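Local structure of salmonella typhimurium DB7155 bacteriophage DET7 tailspike (Bacteriophage, 2V5I) at residues 231-236 with 268-273; 258-263 with 290-295; 272-277 with 319-324; 183-188 with 211-216. The protein serves as the trimeric receptor-binding tailspike of the phage, binding and hydrolysing the O-antigen polysaccharide of its Salmonella host. All coordinates share one frame; numbering follows the deposited sequence.

Contact 1. Residues 231-236 with 268-273; sequences QFLRNN and GTARNY
N272 presses its amide against the backbone of F232 and N235 at a corner of the right-handed parallel beta-helix known from the P22 tailspike family: residues 231-236 turn out of one coil, and 268-273 return to the same corner one coil later. Asparagine suits the corner because a short stem carries both a donor and an acceptor. OD1 of N272 takes the amide hydrogen of N235 N at 3.0 Å and 164°, while ND2 of N272 gives a more bent bond to F232 O at 3.1 Å, reaching it from above the carbonyl plane. CG of N272 stands beside its own backbone nitrogen (chi1 -57°), and these two bonds fix the amide beyond it.

Two backbone bonds flank this amide, R234 N to A270 O and Y273 N to N235 O. R234 has left-handed backbone angles, which make the bend, and CA-H...O contacts such as N236 CA to Y273 O (3.2 Å) add to the seam. The N235 side chain is held by its own segment and by N206, ND2 bonding L233 O and N206 OD1.

Apolar contact is thin. L233 CD2 meets A270 CB at 4.2 Å. The extended chain of R234 crosses T269 at about a right angle, CD to CG2, before its guanidinium bonds N206 O and G209 O and makes a cation-pi contact with W211.

T269 opens an ST turn, its OG1 accepting from R271 N. R271 NE forms a salt bridge with D295, while T269 OG1 also bonds D307 and receives R271 NH1 at 3.1 Å, lying in the guanidinium plane.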
# COMPACT_ATOMS: atom_id res chain seq x y z
N GLN A 231 -23.89 -3.98 -1.47
CA GLN A 231 -24.04 -5.24 -2.17
C GLN A 231 -24.44 -5.08 -3.62
O GLN A 231 -25.09 -4.13 -3.98
CB GLN A 231 -25.06 -6.13 -1.47
CG GLN A 231 -26.42 -5.62 -1.45
CD GLN A 231 -27.34 -6.35 -0.38
OE1 GLN A 231 -26.91 -7.29 0.31
NE2 GLN A 231 -28.58 -5.94 -0.29
N PHE A 232 -23.93 -6.02 -4.45
CA PHE A 232 -24.22 -6.05 -5.90
C PHE A 232 -24.90 -7.34 -6.28
O PHE A 232 -24.52 -8.39 -5.76
CB PHE A 232 -22.86 -5.97 -6.68
CG PHE A 232 -22.15 -4.68 -6.50
CD1 PHE A 232 -21.30 -4.49 -5.40
CD2 PHE A 232 -22.33 -3.67 -7.37
CE1 PHE A 232 -20.66 -3.29 -5.20
CE2 PHE A 232 -21.66 -2.41 -7.18
CZ PHE A 232 -20.81 -2.30 -6.08
N LEU A 233 -25.84 -7.24 -7.23
CA LEU A 233 -26.53 -8.41 -7.82
C LEU A 233 -26.51 -8.27 -9.35
O LEU A 233 -26.97 -7.29 -9.89
CB LEU A 233 -28.00 -8.54 -7.35
CG LEU A 233 -28.25 -8.77 -5.88
CD1 LEU A 233 -28.29 -7.48 -5.12
CD2 LEU A 233 -29.57 -9.49 -5.71
N ARG A 234 -25.90 -9.25 -10.02
CA ARG A 234 -25.81 -9.30 -11.49
C ARG A 234 -25.23 -8.00 -12.11
O ARG A 234 -25.78 -7.46 -13.04
CB ARG A 234 -27.17 -9.65 -12.06
CG ARG A 234 -27.14 -10.15 -13.51
CD ARG A 234 -28.42 -10.87 -13.90
NE ARG A 234 -28.56 -11.09 -15.35
CZ ARG A 234 -28.96 -10.19 -16.23
NH1 ARG A 234 -29.26 -8.95 -15.87
NH2 ARG A 234 -29.06 -10.51 -17.54
N ASN A 235 -24.11 -7.55 -11.54
CA ASN A 235 -23.27 -6.50 -12.10
C ASN A 235 -22.02 -7.13 -12.73
O ASN A 235 -21.44 -8.05 -12.17
CB ASN A 235 -22.90 -5.48 -11.03
CG ASN A 235 -23.99 -4.46 -10.83
OD1 ASN A 235 -23.78 -3.23 -11.02
ND2 ASN A 235 -25.18 -4.90 -10.48
N ASN A 236 -21.63 -6.61 -13.90
CA ASN A 236 -20.40 -6.99 -14.64
C ASN A 236 -19.71 -5.72 -15.08
O ASN A 236 -20.23 -5.05 -15.95
CB ASN A 236 -20.75 -7.92 -15.78
CG ASN A 236 -19.52 -8.42 -16.52
OD1 ASN A 236 -18.39 -8.03 -16.19
ND2 ASN A 236 -19.72 -9.39 -17.42
N GLY A 268 -32.80 -16.84 -11.31
CA GLY A 268 -31.71 -16.46 -12.26
C GLY A 268 -30.53 -15.92 -11.44
O GLY A 268 -30.64 -15.65 -10.26
N THR A 269 -29.39 -15.85 -12.09
CA THR A 269 -28.17 -15.57 -11.37
C THR A 269 -28.18 -14.17 -10.75
O THR A 269 -28.69 -13.23 -11.33
CB THR A 269 -26.94 -15.68 -12.31
OG1 THR A 269 -25.74 -15.66 -11.53
CG2 THR A 269 -26.85 -14.57 -13.35
N ALA A 270 -27.54 -14.07 -9.57
CA ALA A 270 -27.31 -12.80 -8.86
C ALA A 270 -25.81 -12.49 -8.75
O ALA A 270 -25.40 -11.54 -8.08
CB ALA A 270 -27.89 -12.87 -7.47
N ARG A 271 -24.99 -13.25 -9.49
CA ARG A 271 -23.57 -13.21 -9.41
C ARG A 271 -22.98 -11.92 -10.07
O ARG A 271 -23.69 -11.21 -10.76
CB ARG A 271 -22.92 -14.45 -9.99
CG ARG A 271 -23.33 -15.76 -9.29
CD ARG A 271 -22.79 -16.92 -10.06
NE ARG A 271 -23.04 -18.21 -9.43
CZ ARG A 271 -24.19 -18.87 -9.52
NH1 ARG A 271 -25.21 -18.40 -10.24
NH2 ARG A 271 -24.31 -20.06 -8.89
N ASN A 272 -21.67 -11.70 -9.87
CA ASN A 272 -21.04 -10.46 -10.30
C ASN A 272 -19.65 -10.79 -10.85
O ASN A 272 -18.98 -11.69 -10.36
CB ASN A 272 -20.90 -9.51 -9.13
CG ASN A 272 -22.22 -9.22 -8.49
OD1 ASN A 272 -22.93 -8.33 -8.92
ND2 ASN A 272 -22.57 -10.04 -7.48
N TYR A 273 -19.17 -9.92 -11.74
CA TYR A 273 -17.88 -10.11 -12.39
C TYR A 273 -17.18 -8.74 -12.57
O TYR A 273 -17.87 -7.76 -12.78
CB TYR A 273 -18.08 -10.68 -13.78
CG TYR A 273 -18.58 -12.13 -13.84
CD1 TYR A 273 -19.92 -12.40 -13.77
CD2 TYR A 273 -17.68 -13.15 -13.99
CE1 TYR A 273 -20.39 -13.76 -13.82
CE2 TYR A 273 -18.11 -14.47 -14.03
CZ TYR A 273 -19.48 -14.74 -13.98
OH TYR A 273 -19.88 -16.05 -14.01

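Contact 2. Residues 258-263 with 290-295; sequences FKTYQG and FDLGSD
F258 and F290 lie side by side and point the same way, forming an offset stack in which F258 CD2 sits 3.4 Å above one face of the F290 ring, toward its rim. The ring planes differ by 23°, close to parallel, because the two residues are paired on adjacent parallel strands of a beta-helix, where equal positions of successive coils stack; I327 and V329 also pack on F290. K259 CE lies 3.9 Å over the centre of the Y261 ring, next to an NZ that forms a salt bridge with E255.

The strands are joined by D291 N to F258 O (2.8 Å) and T260 N to D291 O. Beyond them G263 N bonds S294 O; G263 has a positive phi, which a residue without CB adopts easily.

Between these backbone bonds Q262 meets D291 tip to tip, the amide and carboxylate planes 61° apart. NE2 of Q262 reaches D291 OD1 at 3.0 Å from above the carboxylate plane, and G293 O at 3.2 Å. It also makes a weak bond to T260 O. The chain is bent at chi2 (118°), which turns CD; the two hydrogens of NE2 are shared among three oxygens, none of the bonds straight.

T260 holds OG1 between its backbone N and carbonyl carbon, facing the other strand. There a water hydrogen-bonds T260 OG1, S294 OG (also bonded by N320 ND2) and, at 2.8 Å, L292 O.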
# COMPACT_ATOMS: atom_id res chain seq x y z
N PHE A 258 -18.93 -5.59 2.59
CA PHE A 258 -19.07 -5.50 1.18
C PHE A 258 -19.28 -6.89 0.58
O PHE A 258 -18.54 -7.80 0.91
CB PHE A 258 -17.76 -4.92 0.60
CG PHE A 258 -17.37 -3.59 1.21
CD1 PHE A 258 -17.94 -2.41 0.80
CD2 PHE A 258 -16.48 -3.54 2.31
CE1 PHE A 258 -17.62 -1.19 1.40
CE2 PHE A 258 -16.13 -2.29 2.92
CZ PHE A 258 -16.73 -1.15 2.50
N LYS A 259 -20.30 -7.00 -0.26
CA LYS A 259 -20.77 -8.33 -0.71
C LYS A 259 -21.11 -8.38 -2.19
O LYS A 259 -21.88 -7.54 -2.66
CB LYS A 259 -21.98 -8.74 0.12
CG LYS A 259 -22.65 -10.11 -0.21
CD LYS A 259 -24.01 -10.20 0.46
CE LYS A 259 -24.70 -11.50 0.17
NZ LYS A 259 -25.96 -11.55 1.02
N THR A 260 -20.53 -9.37 -2.87
CA THR A 260 -21.03 -9.78 -4.17
C THR A 260 -21.96 -10.98 -3.96
O THR A 260 -21.54 -12.01 -3.45
CB THR A 260 -19.83 -10.19 -5.10
OG1 THR A 260 -19.00 -11.15 -4.49
CG2 THR A 260 -18.97 -8.98 -5.41
N TYR A 261 -23.22 -10.82 -4.38
CA TYR A 261 -24.18 -11.91 -4.10
C TYR A 261 -23.76 -13.19 -4.74
O TYR A 261 -23.16 -13.20 -5.86
CB TYR A 261 -25.59 -11.60 -4.64
CG TYR A 261 -26.56 -11.24 -3.60
CD1 TYR A 261 -26.51 -9.99 -3.03
CD2 TYR A 261 -27.55 -12.11 -3.23
CE1 TYR A 261 -27.42 -9.60 -2.09
CE2 TYR A 261 -28.49 -11.74 -2.25
CZ TYR A 261 -28.41 -10.49 -1.70
OH TYR A 261 -29.30 -10.05 -0.74
N GLN A 262 -24.07 -14.30 -4.05
CA GLN A 262 -23.79 -15.62 -4.52
C GLN A 262 -25.06 -16.31 -4.98
O GLN A 262 -26.14 -16.10 -4.41
CB GLN A 262 -23.16 -16.49 -3.42
CG GLN A 262 -21.75 -16.12 -3.18
CD GLN A 262 -21.46 -15.63 -1.83
OE1 GLN A 262 -21.75 -16.31 -0.87
NE2 GLN A 262 -20.84 -14.42 -1.73
N GLY A 263 -24.93 -17.14 -5.99
CA GLY A 263 -26.02 -17.99 -6.44
C GLY A 263 -27.10 -17.28 -7.24
O GLY A 263 -26.85 -16.30 -7.95
N PHE A 290 -15.00 -8.39 3.58
CA PHE A 290 -15.36 -8.43 2.15
C PHE A 290 -15.74 -9.88 1.81
O PHE A 290 -14.93 -10.79 2.04
CB PHE A 290 -14.15 -8.03 1.29
CG PHE A 290 -13.75 -6.59 1.45
CD1 PHE A 290 -13.04 -6.16 2.60
CD2 PHE A 290 -14.01 -5.65 0.49
CE1 PHE A 290 -12.68 -4.84 2.73
CE2 PHE A 290 -13.61 -4.29 0.64
CZ PHE A 290 -12.98 -3.93 1.78
N ASP A 291 -16.97 -10.09 1.32
CA ASP A 291 -17.49 -11.41 0.91
C ASP A 291 -17.64 -11.39 -0.60
O ASP A 291 -18.65 -10.94 -1.11
CB ASP A 291 -18.87 -11.67 1.54
CG ASP A 291 -19.51 -12.99 1.13
OD1 ASP A 291 -18.87 -13.80 0.41
OD2 ASP A 291 -20.69 -13.18 1.51
N LEU A 292 -16.59 -11.85 -1.30
CA LEU A 292 -16.46 -11.70 -2.74
C LEU A 292 -16.63 -12.96 -3.60
O LEU A 292 -16.30 -12.96 -4.78
CB LEU A 292 -15.15 -10.98 -3.10
CG LEU A 292 -14.84 -9.70 -2.29
CD1 LEU A 292 -13.53 -9.09 -2.74
CD2 LEU A 292 -15.96 -8.72 -2.38
N GLY A 293 -17.17 -13.99 -2.99
CA GLY A 293 -17.43 -15.22 -3.70
C GLY A 293 -18.58 -15.13 -4.66
O GLY A 293 -19.40 -14.24 -4.57
N SER A 294 -18.70 -16.11 -5.55
CA SER A 294 -19.76 -16.15 -6.54
C SER A 294 -20.73 -17.32 -6.33
O SER A 294 -21.90 -17.23 -6.69
CB SER A 294 -19.12 -16.34 -7.90
OG SER A 294 -18.35 -15.20 -8.29
N ASP A 295 -20.22 -18.45 -5.84
CA ASP A 295 -21.02 -19.63 -5.67
C ASP A 295 -21.32 -19.92 -4.20
O ASP A 295 -20.42 -19.87 -3.37
CB ASP A 295 -20.34 -20.85 -6.37
CG ASP A 295 -20.36 -20.80 -7.87
OD1 ASP A 295 -21.40 -20.46 -8.50
OD2 ASP A 295 -19.27 -21.09 -8.48
O HOH W 1 -18.03 -12.65 -7.01
O HOH W 2 -20.94 -12.67 -7.19

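Contact 3. Residues 272-277 with 319-324; sequences NYNLQF and PNNHLV
H322 is the tightly packed centre of this contact, its imidazole wedged among L275, F277 and the carbonyl of N320, where successive coils of the parallel beta-helix are joined as a turn leads into a strand. ND1 of H322 accepts the amide hydrogen of L275 N at 3.1 Å, with the donor almost exactly in the ring plane. N320 O stands over the centre of one face, and on the opposite face F277 CE2 approaches at 4.1 Å. That makes an edge-to-face pair with F277, planes at 89°. The H322 side chain runs alongside those of L275 and F277. Histidine combines a flat surface for an aromatic edge with an in-plane acceptor for a buried backbone N-H.

The backbones are drawn together just as closely. N274 N meets N320 O at 2.8 Å, nearly in line with the carbonyl, and L323 N to L275 O and F277 N to L323 O begin the parallel strand pairing.

The partly exposed side is looser. N274 and N321 both have left-handed backbone angles, which asparagine tolerates well, and their amides, with planes 81° apart, share one weak bond, N321 ND2 to N274 OD1 at 3.3 Å. The other end of N274 goes to N236 OD1. Elsewhere, the partly exposed P319 puts its O at the edge of the buried Y273 ring, in its plane and 3.5 Å from Y273 CD2.

T260 of strand 258-260 touches both F277 and H322. Strand 276-278 pairs with 244-246 on one side and 323-330 on the other, while Q276 and L323 pack on R221 and L328 of the second subunit.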
# COMPACT_ATOMS: atom_id res chain seq x y z
N ASN A 272 -21.67 -11.70 -9.87
CA ASN A 272 -21.04 -10.46 -10.30
C ASN A 272 -19.65 -10.79 -10.85
O ASN A 272 -18.98 -11.69 -10.36
CB ASN A 272 -20.90 -9.51 -9.13
CG ASN A 272 -22.22 -9.22 -8.49
OD1 ASN A 272 -22.93 -8.33 -8.92
ND2 ASN A 272 -22.57 -10.04 -7.48
N TYR A 273 -19.17 -9.92 -11.74
CA TYR A 273 -17.88 -10.11 -12.39
C TYR A 273 -17.18 -8.74 -12.57
O TYR A 273 -17.87 -7.76 -12.78
CB TYR A 273 -18.08 -10.68 -13.78
CG TYR A 273 -18.58 -12.13 -13.84
CD1 TYR A 273 -19.92 -12.40 -13.77
CD2 TYR A 273 -17.68 -13.15 -13.99
CE1 TYR A 273 -20.39 -13.76 -13.82
CE2 TYR A 273 -18.11 -14.47 -14.03
CZ TYR A 273 -19.48 -14.74 -13.98
OH TYR A 273 -19.88 -16.05 -14.01
N ASN A 274 -15.85 -8.73 -12.46
CA ASN A 274 -15.06 -7.58 -12.94
C ASN A 274 -15.42 -6.30 -12.21
O ASN A 274 -15.49 -5.23 -12.84
CB ASN A 274 -15.30 -7.41 -14.45
CG ASN A 274 -14.75 -8.55 -15.29
OD1 ASN A 274 -13.56 -8.95 -15.19
ND2 ASN A 274 -15.62 -9.06 -16.21
N LEU A 275 -15.54 -6.37 -10.89
CA LEU A 275 -15.82 -5.18 -10.07
C LEU A 275 -14.54 -4.81 -9.31
O LEU A 275 -13.67 -5.66 -9.10
CB LEU A 275 -16.96 -5.45 -9.04
CG LEU A 275 -18.33 -5.73 -9.73
CD1 LEU A 275 -19.31 -5.96 -8.57
CD2 LEU A 275 -18.77 -4.59 -10.60
N GLN A 276 -14.41 -3.53 -8.96
CA GLN A 276 -13.33 -3.08 -8.06
C GLN A 276 -13.68 -3.12 -6.61
O GLN A 276 -14.81 -2.78 -6.22
CB GLN A 276 -13.02 -1.62 -8.41
CG GLN A 276 -12.50 -1.41 -9.82
CD GLN A 276 -12.20 0.04 -10.03
OE1 GLN A 276 -11.31 0.56 -9.34
NE2 GLN A 276 -12.94 0.72 -10.92
N PHE A 277 -12.71 -3.49 -5.77
CA PHE A 277 -12.82 -3.38 -4.32
C PHE A 277 -11.47 -2.83 -3.88
O PHE A 277 -10.48 -3.59 -3.82
CB PHE A 277 -13.16 -4.71 -3.66
CG PHE A 277 -14.51 -5.19 -4.05
CD1 PHE A 277 -15.61 -4.75 -3.35
CD2 PHE A 277 -14.68 -6.06 -5.14
CE1 PHE A 277 -16.90 -5.16 -3.78
CE2 PHE A 277 -15.95 -6.41 -5.55
CZ PHE A 277 -17.04 -5.95 -4.87
N PRO A 319 -14.52 -17.40 -13.29
CA PRO A 319 -13.52 -16.31 -13.53
C PRO A 319 -14.06 -14.94 -13.16
O PRO A 319 -14.30 -14.07 -14.02
CB PRO A 319 -13.25 -16.46 -15.02
CG PRO A 319 -14.55 -16.82 -15.56
CD PRO A 319 -15.17 -17.79 -14.56
N ASN A 320 -14.31 -14.75 -11.86
CA ASN A 320 -14.98 -13.55 -11.40
C ASN A 320 -14.16 -12.31 -11.59
O ASN A 320 -14.70 -11.23 -11.79
CB ASN A 320 -15.59 -13.71 -9.99
CG ASN A 320 -14.70 -14.46 -9.01
OD1 ASN A 320 -13.49 -14.47 -9.13
ND2 ASN A 320 -15.32 -15.13 -8.02
N ASN A 321 -12.84 -12.47 -11.49
CA ASN A 321 -11.88 -11.44 -11.85
C ASN A 321 -12.11 -10.06 -11.24
O ASN A 321 -11.95 -9.01 -11.94
CB ASN A 321 -11.80 -11.30 -13.38
CG ASN A 321 -10.45 -10.67 -13.83
OD1 ASN A 321 -9.43 -10.74 -13.10
ND2 ASN A 321 -10.48 -10.00 -14.95
N HIS A 322 -12.42 -10.03 -9.95
CA HIS A 322 -12.50 -8.72 -9.31
C HIS A 322 -11.11 -8.11 -9.12
O HIS A 322 -10.13 -8.82 -8.95
CB HIS A 322 -13.25 -8.82 -7.98
CG HIS A 322 -14.64 -9.35 -8.15
ND1 HIS A 322 -15.56 -8.76 -8.97
CD2 HIS A 322 -15.27 -10.45 -7.59
CE1 HIS A 322 -16.68 -9.47 -8.97
NE2 HIS A 322 -16.54 -10.48 -8.12
N LEU A 323 -11.04 -6.77 -9.16
CA LEU A 323 -9.82 -6.05 -8.94
C LEU A 323 -9.79 -5.64 -7.45
O LEU A 323 -10.46 -4.69 -7.04
CB LEU A 323 -9.73 -4.82 -9.85
CG LEU A 323 -8.53 -3.90 -9.66
CD1 LEU A 323 -7.22 -4.64 -9.77
CD2 LEU A 323 -8.61 -2.78 -10.73
N VAL A 324 -9.03 -6.40 -6.67
CA VAL A 324 -8.97 -6.28 -5.21
C VAL A 324 -7.59 -5.81 -4.81
O VAL A 324 -6.61 -6.52 -5.06
CB VAL A 324 -9.27 -7.64 -4.51
CG1 VAL A 324 -9.20 -7.51 -2.98
CG2 VAL A 324 -10.63 -8.13 -4.91

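Contact 4. Residues 183-188 with 211-216; sequences CHHCKV and WGLGNY
N215 reaches into the bend of 183-188 and uses both ends of its amide there. OD1 of N215 accepts from C186 N at 3.1 Å, the donor lying in the carbonyl plane of the side chain. ND2 of N215 donates to C183 O along a nearly straight path (171°), arriving above that carbonyl's plane. The side chain thus bridges C183 and C186 across the bend made by H184 and H185 on the neighbouring coil of the parallel beta-helix, a task for which a short amide is well suited.

Beside it H185 N bonds L213 O at 2.8 Å, and the same oxygen sits over the centre of the H185 ring, about 4.1 Å above it. H185 has left-handed backbone angles, which turn the chain. G214, a glycine at positive phi (81°), puts no side chain in the way of H185, whose CD2 packs directly on G214 CA at 3.8 Å. H184 adds a weak bond from NE2 to W211 O (131° at the hydrogen), the oxygen lying at the ring's edge.

Where strand pairing starts, Y216 N to C186 O and V188 N to Y216 O join the coils. The side chain of K187 runs alongside that of Y216, with K187 CG 4.1 Å from Y216 CB. A water accepts from K187 NZ and donates to G214 O at 2.8 Å.

Farther out, N235 OD1 receives the N215 amide, and N206 ND2 gives C183 O another partner. C186 and V188 pack on F180 of strand 176-181. Strand 187-196 pairs with 167-169 and 216-218, and K187 forms a salt bridge with D192 of the second subunit.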
# COMPACT_ATOMS: atom_id res chain seq x y z
N CYS A 183 -30.38 -0.16 -12.80
CA CYS A 183 -29.69 1.08 -13.10
C CYS A 183 -28.30 0.80 -13.67
O CYS A 183 -27.75 -0.27 -13.43
CB CYS A 183 -29.55 1.98 -11.86
SG CYS A 183 -31.19 2.53 -11.27
N HIS A 184 -27.73 1.83 -14.29
CA HIS A 184 -26.39 1.77 -14.88
C HIS A 184 -25.67 3.12 -14.76
O HIS A 184 -26.31 4.16 -14.81
CB HIS A 184 -26.45 1.39 -16.36
CG HIS A 184 -27.03 0.05 -16.62
ND1 HIS A 184 -28.39 -0.14 -16.77
CD2 HIS A 184 -26.45 -1.16 -16.76
CE1 HIS A 184 -28.62 -1.43 -16.95
NE2 HIS A 184 -27.46 -2.07 -16.98
N HIS A 185 -24.35 3.09 -14.54
CA HIS A 185 -23.58 4.31 -14.35
C HIS A 185 -24.07 5.21 -13.23
O HIS A 185 -23.91 6.43 -13.33
CB HIS A 185 -23.53 5.06 -15.68
CG HIS A 185 -22.75 4.31 -16.70
ND1 HIS A 185 -23.35 3.63 -17.74
CD2 HIS A 185 -21.42 4.04 -16.79
CE1 HIS A 185 -22.41 3.00 -18.44
NE2 HIS A 185 -21.24 3.24 -17.90
N CYS A 186 -24.58 4.60 -12.17
CA CYS A 186 -25.08 5.33 -11.00
C CYS A 186 -24.05 5.25 -9.87
O CYS A 186 -23.33 4.28 -9.75
CB CYS A 186 -26.46 4.84 -10.52
SG CYS A 186 -27.77 5.23 -11.77
N LYS A 187 -23.96 6.31 -9.08
CA LYS A 187 -22.95 6.35 -8.02
C LYS A 187 -23.52 6.87 -6.72
O LYS A 187 -24.35 7.79 -6.75
CB LYS A 187 -21.80 7.22 -8.47
CG LYS A 187 -21.07 6.73 -9.74
CD LYS A 187 -19.99 7.69 -10.19
CE LYS A 187 -19.65 7.53 -11.72
NZ LYS A 187 -20.79 7.75 -12.77
N VAL A 188 -23.00 6.35 -5.60
CA VAL A 188 -23.34 6.82 -4.29
C VAL A 188 -22.03 7.30 -3.68
O VAL A 188 -21.13 6.51 -3.44
CB VAL A 188 -24.01 5.73 -3.42
CG1 VAL A 188 -24.32 6.27 -2.02
CG2 VAL A 188 -25.31 5.26 -4.12
N TRP A 211 -26.86 -6.62 -17.72
CA TRP A 211 -26.06 -6.70 -16.48
C TRP A 211 -25.76 -5.30 -16.06
O TRP A 211 -25.48 -4.40 -16.88
CB TRP A 211 -24.76 -7.47 -16.73
CG TRP A 211 -24.96 -8.97 -16.81
CD1 TRP A 211 -25.67 -9.65 -17.77
CD2 TRP A 211 -24.53 -9.96 -15.87
NE1 TRP A 211 -25.63 -11.01 -17.52
CE2 TRP A 211 -24.94 -11.21 -16.35
CE3 TRP A 211 -23.80 -9.92 -14.68
CZ2 TRP A 211 -24.69 -12.40 -15.64
CZ3 TRP A 211 -23.51 -11.09 -14.03
CH2 TRP A 211 -23.97 -12.31 -14.47
N GLY A 212 -25.70 -5.07 -14.75
CA GLY A 212 -25.30 -3.75 -14.23
C GLY A 212 -23.86 -3.40 -14.61
O GLY A 212 -23.00 -4.24 -14.62
N LEU A 213 -23.61 -2.12 -14.88
CA LEU A 213 -22.34 -1.63 -15.37
C LEU A 213 -22.19 -0.18 -14.91
O LEU A 213 -23.16 0.57 -14.92
CB LEU A 213 -22.31 -1.60 -16.91
CG LEU A 213 -21.08 -1.03 -17.64
CD1 LEU A 213 -19.84 -1.79 -17.30
CD2 LEU A 213 -21.34 -1.04 -19.15
N GLY A 214 -21.00 0.15 -14.39
CA GLY A 214 -20.68 1.51 -14.06
C GLY A 214 -21.25 1.98 -12.71
O GLY A 214 -21.24 3.19 -12.41
N ASN A 215 -21.72 1.03 -11.90
CA ASN A 215 -22.35 1.40 -10.62
C ASN A 215 -21.31 1.31 -9.50
O ASN A 215 -20.63 0.27 -9.36
CB ASN A 215 -23.50 0.40 -10.30
CG ASN A 215 -24.67 0.51 -11.29
OD1 ASN A 215 -24.98 1.60 -11.77
ND2 ASN A 215 -25.31 -0.61 -11.59
N TYR A 216 -21.21 2.40 -8.73
CA TYR A 216 -20.19 2.51 -7.70
C TYR A 216 -20.69 3.09 -6.41
O TYR A 216 -21.64 3.89 -6.41
CB TYR A 216 -19.10 3.51 -8.11
CG TYR A 216 -18.18 3.17 -9.23
CD1 TYR A 216 -18.55 3.43 -10.52
CD2 TYR A 216 -16.97 2.58 -8.97
CE1 TYR A 216 -17.66 3.14 -11.62
CE2 TYR A 216 -16.07 2.25 -10.05
CZ TYR A 216 -16.47 2.56 -11.35
OH TYR A 216 -15.57 2.26 -12.39
O HOH W 3 -19.91 5.06 -14.02

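In the fold
The four contacts tie together neighbouring coils of one beta-helix. Contacts 1 and 3 share N272 and Y273, with centres about 11 Å apart; the N236 to N274 side-chain bond also joins them. In contact 4, N215 plays at an earlier coil the part N272 plays in contact 1, and the two contacts are joined through R234 O to G212 N at 2.9 Å. Contact 2 lies about 9 Å from contact 1, centre to centre, linked by the R271 to D295 salt bridge, and S294 to N320 connects it to contact 3. Contacts 2 and 4 do not touch, their centres about 17 Å and nearest atoms about 8 Å apart. Contacts 3 and 4 both touch the second subunit.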